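Local coordinates for protein mycosin-1 (Mycobacterium smegmatis, PDB 4KB5) that acts as a subtilisin-like serine protease of the mycobacterial type VII secretion system, cleaving EspB and possibly regulating ESX-1 secretion and virulence, at residues A[3-8]-A[249-254]; A[34-39]-A[303-308]; A[258-263]-A[282-287]. One frame throughout, in Å; residues are numbered along the deposited sequence.

Contact 1 (A[3-8]-A[249-254]); sequences DPPVID and AWYDPL
Pro-5 lies flat on one face of the Trp-250 indole, a proline-tryptophan CH-pi contact that holds the N-terminal extension against the subtilase catalytic domain. The evidence is direct: Pro-5 CG stands 3.7 Å from the centroid of the five-membered ring of Trp-250 and only 10° off its normal, while Pro-5 CB sits over the junction with the benzene ring. The carbonyl O of Asp-3 comes near Trp-250 CZ3 from an oblique direction. Trp-250 CG is placed between its own backbone N and carbonyl carbon (chi1 75°), which turns the indole up beneath the proline. The phenol of Tyr-251 forms a second wall. Trp-250 CD1 lies 3.8 Å above the plane of that phenol ring, toward its rim, and Pro-5 CG approaches Tyr-251 CD1 obliquely to 3.7 Å, so the pyrrolidine sits in the angle formed by the two touching rings. Glu-193 OE2 bonds both Trp-250 NE1 and Tyr-251 OH, tethering the indole N-H and the phenol hydroxyl to one acceptor. Farther along, Ile-7 meets Leu-254 tip to tip beside helix 194-206; the CD1-CD2 separation is unusually short and its exact value is doubtful. No direct hydrogen bond joins the segments. Instead, a water in the plane of the Tyr-251 ring, at its edge, donates to Tyr-251 OH at 2.9 Å and to Val-6 O at 2.8 Å.

Contact 2 (A[34-39]-A[303-308]); sequences VMPNSN and DGPVPL
Met-35 and Pro-305 cross obliquely, with the thioether of the methionine laid across the backbone and ring of the proline. The contact docks the N-terminal extension, which wraps around the subtilase domain, on the edge of the small antiparallel sheet 288-289/295-299/306-307; the Val-306 side chain is about 11 Å from that of His-101, assigned to the charge relay. Met-35 CG is anti to its own carbonyl carbon (chi1 -62°), and further bends at chi2 and chi3 fold the chain so that the sulphur does most of the touching. Met-35 SD lies 3.5 Å from Pro-305 O and 3.9 Å from Pro-305 CB, while Met-35 CE flanks the same carbonyl oxygen at 3.8 Å. One peptide further along, the Pro-307 ring meets the sulphur, its CD 4.2 Å from Met-35 SD. Pro-305 CG is also 3.9 Å from Val-34 O, and the ring of Pro-36 brushes it more distantly. Val-34 precedes a type II beta turn that Met-35 opens, Pro-36 enters and Ser-38 ends. Besides a weak backbone bond, Ser-38 OG closes the turn by donating to Met-35 O at 2.6 Å, from 35° out of the carbonyl plane. Segment 303-308 supplies edge strand 306-307, paired with 295-299, and Asn-297 of that neighbouring strand holds the turn, bonding Met-35 N through OD1 and Ser-38 OG through ND2. Across the segments there is thus van der Waals packing of a polarisable sulphur on proline rings and a carbonyl oxygen, without a hydrogen bond; directional bonding comes from Asn-297.

Contact 3 (A[258-263]-A[282-287]); sequences VGSIGQ and PGENLT
Ile-261 O accepts from Gly-283 N at 3.0 Å, with an N-H...O angle of 149°. The same oxygen has a CA-H...O contact from Pro-282, whose CA is 3.6 Å away, so one carbonyl holds two successive residues where Ile-261 and Pro-282 form a parallel beta bridge. This is the close, buried part. Ser-260 OG, anti to its backbone N (chi1 175°), comes within 3.1 Å of Gly-283 CA, an approach possible because glycine presents no side chain there; the hydroxyl itself is bonded to Ser-268 OG. Next to it the extended Glu-284 lays its carboxylate against the bare backbone of Gly-262, with Glu-284 CD 3.5 Å from Gly-262 CA. Glu-284 OE2 is also bonded to Ser-268 OG, which therefore ties this carboxylate and the Ser-260 hydroxyl together.

Beyond Gly-262 the packing gives way to water and amide tips. One water accepts from Gln-263 N and donates to Gln-263 OE1 and, at 2.8 Å, to Glu-284 OE1, bridging the two segments. Asn-285 ND2 also reaches Gln-263 OE1 at 2.9 Å, but the bond is weak, bent to 129° at the hydrogen. Gln-263 is the exposed member of the contact.

The bridge joins the last two strands of the parallel subtilase sheet, 256-261 and 279-282, at their C-terminal ends. Helix 311-328, which carries Ser-312, assigned to the charge relay, packs on Ser-260 through Ser-314, and the side chain of Phe-313 touches Leu-286. Helix 45-49 closes over Pro-282 and Gln-263 with Trp-45, and over Ile-261 with Tyr-49.

In the fold
Contacts 1 and 2 lie on opposite sides of the chain's centre, with centres 38 Å apart, and both bring the N-terminal region onto the catalytic domain. Their segments alternate along the sequence, consistent with an extension wrapped around its own protease. Contact 3 belongs to the catalytic core: its centre is 25 Å from that of contact 1 and 16 Å from that of contact 2. Contact 1 closes just before strand 256-261, on which contact 3 opens. Contact 3 is nested within the loop that contact 2 closes, and the two touch through a probable hydrogen bond between Leu-308 O and Leu-286 N. The end of the parallel sheet near Ser-312 is thus connected to the surface where the extension docks.

Contact 1 (A[3-8]-A[249-254])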
loop_
_atom_site.group_PDB
_atom_site.type_symbol
_atom_site.label_atom_id
_atom_site.label_comp_id
_atom_site.label_asym_id
_atom_site.label_seq_id
_atom_site.Cartn_x
_atom_site.Cartn_y
_atom_site.Cartn_z
ATOM N N ASP A 3 -0.023 22.504 -1.364
ATOM C CA ASP A 3 -1.108 22.393 -0.396
ATOM C C ASP A 3 -1.610 20.946 -0.393
ATOM O O ASP A 3 -1.413 20.235 -1.374
ATOM C CB ASP A 3 -2.258 23.335 -0.779
ATOM C CG ASP A 3 -1.959 24.796 -0.466
ATOM O OD1 ASP A 3 -1.252 25.079 0.522
ATOM O OD2 ASP A 3 -2.451 25.669 -1.208
ATOM N N PRO A 4 -2.270 20.511 0.699
ATOM C CA PRO A 4 -2.970 19.222 0.683
ATOM C C PRO A 4 -3.949 19.128 -0.489
ATOM O O PRO A 4 -4.514 20.139 -0.895
ATOM C CB PRO A 4 -3.752 19.228 1.994
ATOM C CG PRO A 4 -2.988 20.130 2.893
ATOM C CD PRO A 4 -2.335 21.165 2.018
ATOM N N PRO A 5 -4.159 17.917 -1.034
ATOM C CA PRO A 5 -4.984 17.851 -2.226
ATOM C C PRO A 5 -6.474 18.065 -1.952
ATOM O O PRO A 5 -6.986 17.728 -0.886
ATOM C CB PRO A 5 -4.723 16.434 -2.761
ATOM C CG PRO A 5 -4.379 15.643 -1.542
ATOM C CD PRO A 5 -3.658 16.591 -0.626
ATOM N N VAL A 6 -7.135 18.635 -2.942
ATOM C CA VAL A 6 -8.562 18.885 -2.927
ATOM C C VAL A 6 -9.280 17.655 -3.494
ATOM O O VAL A 6 -8.791 17.027 -4.435
ATOM C CB VAL A 6 -8.850 20.139 -3.791
ATOM C CG1 VAL A 6 -10.324 20.286 -4.109
ATOM C CG2 VAL A 6 -8.301 21.395 -3.117
ATOM N N ILE A 7 -10.418 17.294 -2.904
ATOM C CA ILE A 7 -11.246 16.239 -3.453
ATOM C C ILE A 7 -12.464 16.802 -4.195
ATOM O O ILE A 7 -13.276 17.536 -3.627
ATOM C CB ILE A 7 -11.678 15.225 -2.383
ATOM C CG1 ILE A 7 -10.446 14.458 -1.875
ATOM C CG2 ILE A 7 -12.742 14.282 -2.945
ATOM C CD1 ILE A 7 -10.760 13.142 -1.202
ATOM N N ASP A 8 -12.559 16.442 -5.473
ATOM C CA ASP A 8 -13.670 16.796 -6.349
ATOM C C ASP A 8 -14.541 15.549 -6.459
ATOM O O ASP A 8 -14.335 14.713 -7.342
ATOM C CB ASP A 8 -13.100 17.188 -7.717
ATOM C CG ASP A 8 -14.143 17.769 -8.673
ATOM O OD1 ASP A 8 -15.369 17.646 -8.441
ATOM O OD2 ASP A 8 -13.707 18.363 -9.687
ATOM N N ALA A 249 -0.490 8.523 -1.733
ATOM C CA ALA A 249 0.018 8.770 -0.383
ATOM C C ALA A 249 -0.523 10.076 0.211
ATOM O O ALA A 249 -0.904 10.126 1.392
ATOM C CB ALA A 249 1.548 8.773 -0.384
ATOM N N TRP A 250 -0.604 11.119 -0.613
ATOM C CA TRP A 250 -0.985 12.433 -0.091
ATOM C C TRP A 250 -2.453 12.651 0.199
ATOM O O TRP A 250 -2.820 13.733 0.646
ATOM C CB TRP A 250 -0.386 13.573 -0.912
ATOM C CG TRP A 250 -1.038 13.826 -2.252
ATOM C CD1 TRP A 250 -1.751 12.923 -3.055
ATOM C CD2 TRP A 250 -1.004 15.079 -3.026
ATOM N NE1 TRP A 250 -2.166 13.527 -4.222
ATOM C CE2 TRP A 250 -1.745 14.815 -4.273
ATOM C CE3 TRP A 250 -0.454 16.342 -2.819
ATOM C CZ2 TRP A 250 -1.927 15.796 -5.246
ATOM C CZ3 TRP A 250 -0.644 17.322 -3.804
ATOM C CH2 TRP A 250 -1.362 17.052 -4.989
ATOM N N TYR A 251 -3.299 11.639 0.006
ATOM C CA TYR A 251 -4.711 11.746 0.427
ATOM C C TYR A 251 -4.968 11.414 1.900
ATOM O O TYR A 251 -6.115 11.405 2.340
ATOM C CB TYR A 251 -5.619 10.911 -0.473
ATOM C CG TYR A 251 -5.735 11.482 -1.867
ATOM C CD1 TYR A 251 -6.497 12.639 -2.115
ATOM C CD2 TYR A 251 -5.054 10.904 -2.927
ATOM C CE1 TYR A 251 -6.584 13.183 -3.400
ATOM C CE2 TYR A 251 -5.141 11.427 -4.207
ATOM C CZ TYR A 251 -5.909 12.564 -4.439
ATOM O OH TYR A 251 -5.981 13.078 -5.709
ATOM N N ASP A 252 -3.908 11.137 2.654
ATOM C CA ASP A 252 -3.979 11.030 4.118
ATOM C C ASP A 252 -4.811 12.195 4.691
ATOM O O ASP A 252 -4.617 13.327 4.276
ATOM C CB ASP A 252 -2.567 11.087 4.691
ATOM C CG ASP A 252 -2.547 11.332 6.199
ATOM O OD1 ASP A 252 -2.049 12.399 6.635
ATOM O OD2 ASP A 252 -3.040 10.457 6.946
ATOM N N PRO A 253 -5.730 11.924 5.643
ATOM C CA PRO A 253 -6.034 10.681 6.346
ATOM C C PRO A 253 -7.229 9.900 5.797
ATOM O O PRO A 253 -7.723 8.983 6.463
ATOM C CB PRO A 253 -6.355 11.173 7.771
ATOM C CG PRO A 253 -6.922 12.556 7.579
ATOM C CD PRO A 253 -6.514 13.046 6.203
ATOM N N LEU A 254 -7.706 10.269 4.614
ATOM C CA LEU A 254 -8.715 9.460 3.934
ATOM C C LEU A 254 -8.150 8.062 3.640
ATOM O O LEU A 254 -8.830 7.062 3.817
ATOM C CB LEU A 254 -9.158 10.154 2.653
ATOM C CG LEU A 254 -10.567 9.877 2.136
ATOM C CD1 LEU A 254 -11.625 9.799 3.241
ATOM C CD2 LEU A 254 -10.918 10.968 1.141
HETATM O O HOH W 1 -7.985 15.101 -6.338
#

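Contact 2 (A[34-39]-A[303-308])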
loop_
_atom_site.group_PDB
_atom_site.type_symbol
_atom_site.label_atom_id
_atom_site.label_comp_id
_atom_site.label_asym_id
_atom_site.label_seq_id
_atom_site.Cartn_x
_atom_site.Cartn_y
_atom_site.Cartn_z
ATOM N N VAL A 34 15.628 -17.235 -3.119
ATOM C CA VAL A 34 15.962 -17.294 -1.695
ATOM C C VAL A 34 17.367 -16.766 -1.446
ATOM O O VAL A 34 18.214 -16.822 -2.337
ATOM C CB VAL A 34 15.798 -18.719 -1.106
ATOM C CG1 VAL A 34 14.386 -19.256 -1.345
ATOM C CG2 VAL A 34 16.837 -19.675 -1.679
ATOM N N MET A 35 17.608 -16.230 -0.250
ATOM C CA MET A 35 18.966 -15.842 0.165
ATOM C C MET A 35 19.757 -17.080 0.608
ATOM O O MET A 35 19.187 -18.017 1.182
ATOM C CB MET A 35 18.953 -14.805 1.305
ATOM C CG MET A 35 18.294 -13.462 0.975
ATOM S SD MET A 35 19.150 -12.450 -0.244
ATOM C CE MET A 35 20.685 -12.078 0.606
ATOM N N PRO A 36 21.073 -17.080 0.361
ATOM C CA PRO A 36 21.921 -18.198 0.800
ATOM C C PRO A 36 21.748 -18.536 2.285
ATOM O O PRO A 36 21.647 -17.636 3.115
ATOM C CB PRO A 36 23.333 -17.682 0.528
ATOM C CG PRO A 36 23.158 -16.762 -0.638
ATOM C CD PRO A 36 21.838 -16.077 -0.408
ATOM N N ASN A 37 21.681 -19.831 2.593
ATOM C CA ASN A 37 21.598 -20.344 3.974
ATOM C C ASN A 37 20.330 -19.992 4.761
ATOM O O ASN A 37 20.335 -20.059 5.993
ATOM C CB ASN A 37 22.825 -19.937 4.812
ATOM C CG ASN A 37 24.132 -20.160 4.088
ATOM O OD1 ASN A 37 24.432 -21.265 3.643
ATOM N ND2 ASN A 37 24.919 -19.104 3.969
ATOM N N SER A 38 19.250 -19.635 4.073
ATOM C CA SER A 38 17.995 -19.327 4.764
ATOM C C SER A 38 17.454 -20.551 5.484
ATOM O O SER A 38 17.550 -21.682 4.977
ATOM C CB SER A 38 16.944 -18.816 3.776
ATOM O OG SER A 38 17.414 -17.673 3.093
ATOM N N ASN A 39 16.900 -20.331 6.670
ATOM C CA ASN A 39 16.177 -21.383 7.376
ATOM C C ASN A 39 14.722 -20.965 7.653
ATOM O O ASN A 39 14.422 -20.280 8.638
ATOM C CB ASN A 39 16.916 -21.772 8.658
ATOM C CG ASN A 39 16.223 -22.887 9.425
ATOM O OD1 ASN A 39 15.123 -23.314 9.080
ATOM N ND2 ASN A 39 16.873 -23.360 10.486
ATOM N N ASP A 303 24.211 -8.664 -9.037
ATOM C CA ASP A 303 25.293 -9.310 -8.292
ATOM C C ASP A 303 24.775 -10.369 -7.316
ATOM O O ASP A 303 25.399 -10.624 -6.282
ATOM C CB ASP A 303 26.124 -8.265 -7.545
ATOM C CG ASP A 303 26.875 -7.344 -8.478
ATOM O OD1 ASP A 303 27.865 -7.794 -9.090
ATOM O OD2 ASP A 303 26.477 -6.169 -8.596
ATOM N N GLY A 304 23.641 -10.983 -7.647
ATOM C CA GLY A 304 23.042 -12.008 -6.791
ATOM C C GLY A 304 21.717 -11.578 -6.185
ATOM O O GLY A 304 21.226 -10.489 -6.486
ATOM N N PRO A 305 21.140 -12.425 -5.311
ATOM C CA PRO A 305 19.794 -12.216 -4.765
ATOM C C PRO A 305 19.707 -10.998 -3.844
ATOM O O PRO A 305 20.578 -10.791 -2.996
ATOM C CB PRO A 305 19.521 -13.505 -3.967
ATOM C CG PRO A 305 20.614 -14.454 -4.335
ATOM C CD PRO A 305 21.786 -13.600 -4.705
ATOM N N VAL A 306 18.648 -10.210 -4.017
ATOM C CA VAL A 306 18.411 -9.010 -3.214
ATOM C C VAL A 306 17.254 -9.286 -2.247
ATOM O O VAL A 306 16.216 -9.785 -2.668
ATOM C CB VAL A 306 18.108 -7.799 -4.126
ATOM C CG1 VAL A 306 17.732 -6.565 -3.315
ATOM C CG2 VAL A 306 19.317 -7.489 -4.995
ATOM N N PRO A 307 17.434 -8.965 -0.950
ATOM C CA PRO A 307 16.387 -9.178 0.056
ATOM C C PRO A 307 15.070 -8.478 -0.300
ATOM O O PRO A 307 15.077 -7.487 -1.026
ATOM C CB PRO A 307 16.986 -8.557 1.332
ATOM C CG PRO A 307 18.458 -8.540 1.102
ATOM C CD PRO A 307 18.633 -8.323 -0.370
ATOM N N LEU A 308 13.951 -9.003 0.191
ATOM C CA LEU A 308 12.651 -8.367 -0.038
ATOM C C LEU A 308 12.555 -7.097 0.812
ATOM O O LEU A 308 12.490 -7.173 2.033
ATOM C CB LEU A 308 11.503 -9.325 0.285
ATOM C CG LEU A 308 11.420 -10.654 -0.479
ATOM C CD1 LEU A 308 10.156 -11.401 -0.079
ATOM C CD2 LEU A 308 11.469 -10.458 -1.990
#

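Contact 3 (A[258-263]-A[282-287])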
loop_
_atom_site.group_PDB
_atom_site.type_symbol
_atom_site.label_atom_id
_atom_site.label_comp_id
_atom_site.label_asym_id
_atom_site.label_seq_id
_atom_site.Cartn_x
_atom_site.Cartn_y
_atom_site.Cartn_z
ATOM N N VAL A 258 1.674 4.260 4.589
ATOM C CA VAL A 258 2.578 3.448 5.409
ATOM C C VAL A 258 4.029 3.484 4.944
ATOM O O VAL A 258 4.345 3.147 3.796
ATOM C CB VAL A 258 2.071 1.999 5.518
ATOM C CG1 VAL A 258 2.932 1.191 6.489
ATOM C CG2 VAL A 258 0.603 1.983 5.940
ATOM N N GLY A 259 4.908 3.907 5.844
ATOM C CA GLY A 259 6.351 3.919 5.586
ATOM C C GLY A 259 7.015 2.650 6.104
ATOM O O GLY A 259 6.377 1.815 6.753
ATOM N N SER A 260 8.307 2.522 5.850
ATOM C CA SER A 260 9.029 1.301 6.210
ATOM C C SER A 260 10.018 1.458 7.381
ATOM O O SER A 260 10.728 2.460 7.459
ATOM C CB SER A 260 9.769 0.766 4.982
ATOM O OG SER A 260 10.552 -0.348 5.344
ATOM N N ILE A 261 10.050 0.462 8.275
ATOM C CA ILE A 261 11.146 0.319 9.262
ATOM C C ILE A 261 11.983 -0.960 9.058
ATOM O O ILE A 261 11.509 -1.959 8.480
ATOM C CB ILE A 261 10.668 0.342 10.728
ATOM C CG1 ILE A 261 9.615 -0.746 10.978
ATOM C CG2 ILE A 261 10.166 1.735 11.106
ATOM C CD1 ILE A 261 9.746 -1.429 12.322
ATOM N N GLY A 262 13.223 -0.915 9.541
ATOM C CA GLY A 262 14.118 -2.063 9.504
ATOM C C GLY A 262 14.090 -2.867 10.787
ATOM O O GLY A 262 13.339 -2.537 11.724
ATOM N N GLN A 263 14.918 -3.918 10.826
ATOM C CA GLN A 263 15.012 -4.842 11.973
ATOM C C GLN A 263 15.261 -4.149 13.309
ATOM O O GLN A 263 14.764 -4.597 14.338
ATOM C CB GLN A 263 16.097 -5.898 11.729
ATOM C CG GLN A 263 15.612 -7.090 10.926
ATOM C CD GLN A 263 16.730 -7.866 10.255
ATOM O OE1 GLN A 263 17.458 -7.340 9.405
ATOM N NE2 GLN A 263 16.852 -9.133 10.611
ATOM N N PRO A 282 7.313 -3.175 9.314
ATOM C CA PRO A 282 8.506 -3.829 8.783
ATOM C C PRO A 282 8.509 -3.799 7.259
ATOM O O PRO A 282 7.484 -4.083 6.633
ATOM C CB PRO A 282 8.343 -5.269 9.267
ATOM C CG PRO A 282 7.646 -5.134 10.570
ATOM C CD PRO A 282 6.710 -3.949 10.414
ATOM N N GLY A 283 9.651 -3.445 6.682
ATOM C CA GLY A 283 9.779 -3.319 5.247
ATOM C C GLY A 283 11.160 -3.703 4.746
ATOM O O GLY A 283 11.512 -3.409 3.596
ATOM N N GLU A 284 11.931 -4.382 5.597
ATOM C CA GLU A 284 13.306 -4.794 5.235
ATOM C C GLU A 284 13.568 -6.268 5.500
ATOM O O GLU A 284 13.069 -6.818 6.485
ATOM C CB GLU A 284 14.345 -3.981 6.004
ATOM C CG GLU A 284 14.470 -2.534 5.564
ATOM C CD GLU A 284 15.566 -1.796 6.314
ATOM O OE1 GLU A 284 16.560 -2.450 6.715
ATOM O OE2 GLU A 284 15.433 -0.565 6.517
ATOM N N ASN A 285 14.346 -6.903 4.617
ATOM C CA ASN A 285 14.758 -8.312 4.803
ATOM C C ASN A 285 13.582 -9.203 5.161
ATOM O O ASN A 285 13.657 -9.995 6.109
ATOM C CB ASN A 285 15.815 -8.413 5.914
ATOM C CG ASN A 285 17.037 -7.572 5.630
ATOM O OD1 ASN A 285 17.637 -7.679 4.563
ATOM N ND2 ASN A 285 17.410 -6.725 6.580
ATOM N N LEU A 286 12.485 -9.069 4.423
ATOM C CA LEU A 286 11.270 -9.808 4.765
ATOM C C LEU A 286 11.271 -11.202 4.179
ATOM O O LEU A 286 12.042 -11.504 3.267
ATOM C CB LEU A 286 10.020 -9.058 4.284
ATOM C CG LEU A 286 9.908 -7.604 4.755
ATOM C CD1 LEU A 286 8.681 -6.985 4.109
ATOM C CD2 LEU A 286 9.832 -7.548 6.271
ATOM N N THR A 287 10.392 -12.036 4.724
ATOM C CA THR A 287 10.061 -13.327 4.147
ATOM C C THR A 287 8.622 -13.283 3.647
ATOM O O THR A 287 7.738 -12.751 4.324
ATOM C CB THR A 287 10.210 -14.450 5.190
ATOM O OG1 THR A 287 11.559 -14.456 5.659
ATOM C CG2 THR A 287 9.889 -15.840 4.590
HETATM O O HOH W 2 16.601 -4.537 8.626
#